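Local coordinates for protein SOSEKI 4 (Arabidopsis thaliana, PDB 6RSN) that forms polymers through a DIX-like domain, interprets cell-polarity cues, can influence division orientation, and promotes auxin synthesis and signalling, at residues Y10-N15 / D45-G50; V26-H31 / L36-N41. The protein carries 1 engineered substitution. One frame throughout, in Å; residues are numbered along the deposited sequence.

Overall arrangement
Both contacts show how the ubiquitin-like fold of the DIX-like domain seats its helix, residues 36-47, over one sheet. Contact 2 joins the first turns of that helix to the end of strand 22-27 and the loop after it; contact 1 joins its last residues to the end of strand 5-13. The two strands are antiparallel neighbours, so opposite ends of the helix meet successive strands, and contact 2 is nested within the chain loop that contact 1 closes. Their centres lie about 16 Å apart. Contact 1 also holds a sulfate, probably from the crystallisation liquor. Strand 22-27 is outermost in the sheet, an edge like those pairing canonical DIX domains head to tail, probably used likewise here.

Contact 1 of 2, residues Y10-N15 / D45-G50; sequences YYLSRN and DLRGNG. With SO4 (sulfate ion), chain B.
Tyr10 and Arg47 meet through one hydrogen bond, given by Arg47 NH2 to Tyr10 OH at 2.8 Å. The guanidinium comes in at the hydroxyl edge of the ring, near its plane, instead of stacking on a face. The bond is bent, 135° at the hydrogen, and the hydroxyl sits 29° out of the guanidinium plane. Arg47 reaches from helix end to strand through a chain bent at chi2 and chi3, meeting Tyr10 from the opposite direction.

A looser van der Waals contact sets the Leu12 CD1 methyl 4.2 Å from Arg47 NH2, obliquely to the guanidinium, while the Tyr10 ring packs on Leu43 and meets the ring of His22.

The remaining hydrogen bonds go to sulfate. Arg47 NH2 also donates to sulfate O3 at 2.9 Å, with weak bonds from NH1; from across the ion, Arg14 NH2 reaches O4 at 3.1 Å and, weakly, O1. With a phenylalanine in place of Tyr10, Arg47 NH2 would probably be left without this acceptor, and the guanidinium could turn more easily about its bent chain. Two arginines gathered round one anion suggest a surface patch suited to negative charge, although Arg14 is poorly ordered and the sulfate is probably adventitious.

Contact 2 of 2, residues V26-H31 / L36-N41; sequences VPLSSH and LKDVIN
Ser29 and Asp38 make the direct polar link between loop and helix: Ser29 OG donates to Asp38 OD1 at 2.6 Å. The hydroxyl comes to the syn side of that oxygen, 18° out of the carboxylate plane. A chi1 of 48° sets OG between the backbone N and the carbonyl carbon of Ser29, aiming it at the helix.

At the strand end, Val26 supplies the apolar part. Its CG1 branch, opposite the backbone N at chi1 175°, presses against the helix backbone 3.5 Å from Asp38 O. The same methyl brushes Val39 CG2 at 4.5 Å, beside Leu34, which Val26, Leu28 and Val39 all touch. Beside the valine a water donates to both backbones, 2.7 Å from Pro27 O and 2.6 Å from Asp38 O, bridging strand end and helix where no direct bond joins them.

This is the start of the helix in a ubiquitin-like, beta-grasp fold: the hairpin of strands 5-13 and 22-27 leads into a loop, and the chain returns to lay helix 36-47 across the sheet. Val26 also packs on Val8 of the neighbouring strand, and its backbone pairs with Val6.

Asp38 is in turn positioned from its own side of the contact. Its OD2 accepts a hydrogen bond from Tyr35 N, three residues back and just ahead of the helix, so the two carboxylate oxygens have different partners, which probably fixes the group's rotation. Lying by a helix start, the carboxylate is probably stabilised in its charged form. Lys37 NZ stands 4.1 Å from Ser29 OG, too far for a hydrogen bond, and makes a cation-pi contact with Tyr35. Ser29 N, buried here, has no hydrogen-bond partner in the model.

Contact 1 of 2, residues Y10-N15 / D45-G50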
# COMPACT_ATOMS: atom_id res chain seq x y z
N TYR A 10 0.64 -4.55 4.03
CA TYR A 10 1.61 -4.29 2.95
C TYR A 10 2.80 -5.24 3.04
O TYR A 10 3.28 -5.62 4.13
CB TYR A 10 2.05 -2.81 2.90
CG TYR A 10 2.85 -2.30 4.08
CD1 TYR A 10 2.23 -1.77 5.20
CD2 TYR A 10 4.24 -2.40 4.11
CE1 TYR A 10 2.96 -1.30 6.29
CE2 TYR A 10 4.99 -1.93 5.18
CZ TYR A 10 4.35 -1.43 6.29
OH TYR A 10 5.10 -0.98 7.36
N TYR A 11 3.34 -5.61 1.87
CA TYR A 11 4.52 -6.45 1.73
C TYR A 11 5.67 -5.57 1.23
O TYR A 11 5.45 -4.71 0.36
CB TYR A 11 4.30 -7.49 0.63
CG TYR A 11 3.31 -8.55 1.02
CD1 TYR A 11 1.95 -8.32 0.87
CD2 TYR A 11 3.74 -9.77 1.53
CE1 TYR A 11 1.05 -9.31 1.20
CE2 TYR A 11 2.83 -10.77 1.89
CZ TYR A 11 1.49 -10.52 1.71
OH TYR A 11 0.51 -11.43 2.05
N LEU A 12 6.82 -5.63 1.89
CA LEU A 12 7.96 -4.91 1.29
C LEU A 12 8.83 -5.91 0.57
O LEU A 12 9.08 -7.00 1.09
CB LEU A 12 8.83 -4.28 2.39
CG LEU A 12 8.10 -3.24 3.21
CD1 LEU A 12 9.06 -2.63 4.25
CD2 LEU A 12 7.53 -2.14 2.27
N SER A 13 9.33 -5.51 -0.60
CA SER A 13 10.09 -6.43 -1.42
C SER A 13 11.43 -5.79 -1.63
O SER A 13 11.49 -4.67 -2.13
CB SER A 13 9.35 -6.62 -2.76
OG SER A 13 10.15 -7.41 -3.63
N ARG A 14 12.51 -6.47 -1.24
CA ARG A 14 13.82 -5.90 -1.47
C ARG A 14 14.52 -6.69 -2.57
O ARG A 14 14.45 -6.34 -3.75
CB ARG A 14 14.56 -5.83 -0.13
CG ARG A 14 13.88 -4.93 0.89
CD ARG A 14 14.71 -5.09 2.15
NE ARG A 14 14.40 -4.22 3.28
CZ ARG A 14 13.39 -4.40 4.14
NH1 ARG A 14 12.54 -5.40 4.00
NH2 ARG A 14 13.23 -3.54 5.14
N ASN A 15 15.16 -7.79 -2.17
CA ASN A 15 15.73 -8.76 -3.09
C ASN A 15 14.61 -9.64 -3.64
O ASN A 15 14.72 -10.19 -4.74
CB ASN A 15 16.79 -9.61 -2.38
CG ASN A 15 17.73 -8.74 -1.58
OD1 ASN A 15 18.44 -7.92 -2.14
ND2 ASN A 15 17.72 -8.88 -0.26
N ASP A 45 4.01 8.84 9.67
CA ASP A 45 3.85 8.99 11.13
C ASP A 45 4.49 7.82 11.90
O ASP A 45 5.19 8.01 12.92
CB ASP A 45 2.36 9.14 11.48
CG ASP A 45 1.81 10.51 11.12
OD1 ASP A 45 2.61 11.47 10.90
OD2 ASP A 45 0.57 10.64 11.12
N LEU A 46 4.28 6.61 11.45
CA LEU A 46 4.77 5.46 12.16
C LEU A 46 6.27 5.19 12.00
O LEU A 46 6.96 4.84 12.98
CB LEU A 46 4.03 4.22 11.69
CG LEU A 46 2.54 4.22 11.96
CD1 LEU A 46 2.03 2.88 11.47
CD2 LEU A 46 2.24 4.42 13.44
N ARG A 47 6.73 5.32 10.76
CA ARG A 47 8.06 4.83 10.37
C ARG A 47 9.03 5.96 10.01
O ARG A 47 10.18 5.62 9.74
CB ARG A 47 7.88 3.95 9.13
CG ARG A 47 7.10 2.67 9.44
CD ARG A 47 7.95 1.70 10.24
NE ARG A 47 7.61 0.49 9.46
CZ ARG A 47 8.36 -0.27 8.63
NH1 ARG A 47 9.64 -0.04 8.43
NH2 ARG A 47 7.79 -1.31 8.02
N GLY A 48 8.58 7.21 9.97
CA GLY A 48 9.42 8.35 9.66
C GLY A 48 9.24 8.72 8.18
O GLY A 48 8.95 7.86 7.34
N ASN A 49 9.49 10.00 7.89
CA ASN A 49 9.33 10.43 6.50
C ASN A 49 10.28 9.73 5.53
O ASN A 49 9.98 9.65 4.33
CB ASN A 49 9.62 11.93 6.37
CG ASN A 49 8.45 12.75 6.90
OD1 ASN A 49 8.61 13.67 7.70
ND2 ASN A 49 7.28 12.43 6.44
N GLY A 50 11.38 9.23 6.05
CA GLY A 50 12.34 8.61 5.16
C GLY A 50 12.06 7.16 4.75
O GLY A 50 12.89 6.57 4.04
S SO4 B . 11.10 -3.33 7.87
O1 SO4 B . 12.05 -2.32 7.47
O2 SO4 B . 10.88 -3.27 9.28
O3 SO4 B . 9.85 -3.10 7.19
O4 SO4 B . 11.62 -4.63 7.53

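Contact 2 of 2, residues V26-H31 / L36-N41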
# COMPACT_ATOMS: atom_id res chain seq x y z
N VAL A 26 -5.14 2.72 8.76
CA VAL A 26 -4.93 3.99 8.07
C VAL A 26 -6.14 4.92 8.23
O VAL A 26 -7.23 4.59 7.78
CB VAL A 26 -4.59 3.75 6.60
CG1 VAL A 26 -4.50 5.08 5.85
CG2 VAL A 26 -3.27 2.99 6.52
N PRO A 27 -5.96 6.13 8.81
CA PRO A 27 -7.05 7.13 8.80
C PRO A 27 -7.38 7.61 7.39
O PRO A 27 -6.48 7.96 6.62
CB PRO A 27 -6.55 8.27 9.72
CG PRO A 27 -5.43 7.62 10.53
CD PRO A 27 -4.80 6.58 9.61
N LEU A 28 -8.68 7.59 7.06
CA LEU A 28 -9.25 8.03 5.79
C LEU A 28 -9.42 9.55 5.77
O LEU A 28 -9.80 10.17 6.77
CB LEU A 28 -10.62 7.38 5.62
CG LEU A 28 -10.61 6.02 4.94
CD1 LEU A 28 -11.96 5.72 4.31
CD2 LEU A 28 -9.51 5.96 3.90
N SER A 29 -9.15 10.13 4.60
CA SER A 29 -9.36 11.55 4.35
C SER A 29 -10.76 11.75 3.76
O SER A 29 -11.44 12.71 4.12
CB SER A 29 -8.26 12.11 3.47
OG SER A 29 -8.03 11.28 2.33
N SER A 30 -11.17 10.83 2.87
CA SER A 30 -12.53 10.80 2.32
C SER A 30 -13.25 9.51 2.70
O SER A 30 -12.66 8.44 2.72
CB SER A 30 -12.53 10.91 0.82
OG SER A 30 -13.73 10.33 0.31
N HIS A 31 -14.57 9.59 2.85
CA HIS A 31 -15.24 8.46 3.46
C HIS A 31 -15.71 7.43 2.43
O HIS A 31 -16.42 6.49 2.78
CB HIS A 31 -16.18 8.92 4.59
CG HIS A 31 -15.43 9.52 5.75
ND1 HIS A 31 -14.03 9.51 5.81
CD2 HIS A 31 -15.86 10.09 6.89
CE1 HIS A 31 -13.64 10.09 6.94
NE2 HIS A 31 -14.75 10.46 7.62
N LEU A 36 -3.45 6.68 -2.07
CA LEU A 36 -2.11 6.27 -1.66
C LEU A 36 -1.53 7.27 -0.65
O LEU A 36 -0.84 6.89 0.31
CB LEU A 36 -1.19 6.04 -2.87
CG LEU A 36 0.27 5.76 -2.46
CD1 LEU A 36 0.41 4.38 -1.74
CD2 LEU A 36 1.22 5.66 -3.69
N LYS A 37 -1.83 8.56 -0.87
CA LYS A 37 -1.33 9.59 0.03
C LYS A 37 -1.80 9.32 1.47
O LYS A 37 -1.07 9.64 2.39
CB LYS A 37 -1.74 10.99 -0.45
CG LYS A 37 -3.23 11.23 -0.47
CD LYS A 37 -3.65 12.62 -0.98
CE LYS A 37 -4.98 13.02 -0.37
NZ LYS A 37 -6.16 12.49 -1.12
N ASP A 38 -3.00 8.74 1.70
CA ASP A 38 -3.47 8.44 3.06
C ASP A 38 -2.54 7.41 3.74
O ASP A 38 -2.18 7.56 4.92
CB ASP A 38 -4.90 7.92 3.07
CG ASP A 38 -5.88 8.95 2.51
OD1 ASP A 38 -5.72 10.11 2.85
OD2 ASP A 38 -6.78 8.57 1.75
N VAL A 39 -2.18 6.34 2.98
CA VAL A 39 -1.27 5.27 3.40
C VAL A 39 0.11 5.84 3.67
O VAL A 39 0.69 5.60 4.74
CB VAL A 39 -1.18 4.15 2.36
CG1 VAL A 39 -0.15 3.10 2.83
CG2 VAL A 39 -2.59 3.58 2.09
N ILE A 40 0.60 6.69 2.76
CA ILE A 40 1.92 7.26 2.93
C ILE A 40 1.96 8.20 4.15
O ILE A 40 2.91 8.18 4.94
CB ILE A 40 2.36 8.00 1.65
CG1 ILE A 40 2.41 7.07 0.43
CG2 ILE A 40 3.68 8.71 1.88
CD1 ILE A 40 3.27 5.90 0.56
N ASN A 41 0.89 8.99 4.34
CA ASN A 41 0.85 9.82 5.55
C ASN A 41 0.94 9.00 6.84
O ASN A 41 1.61 9.39 7.83
CB ASN A 41 -0.42 10.68 5.58
CG ASN A 41 -0.34 11.79 4.55
OD1 ASN A 41 0.75 12.23 4.20
ND2 ASN A 41 -1.48 12.25 4.05
O HOH W 1 -3.80 8.33 6.84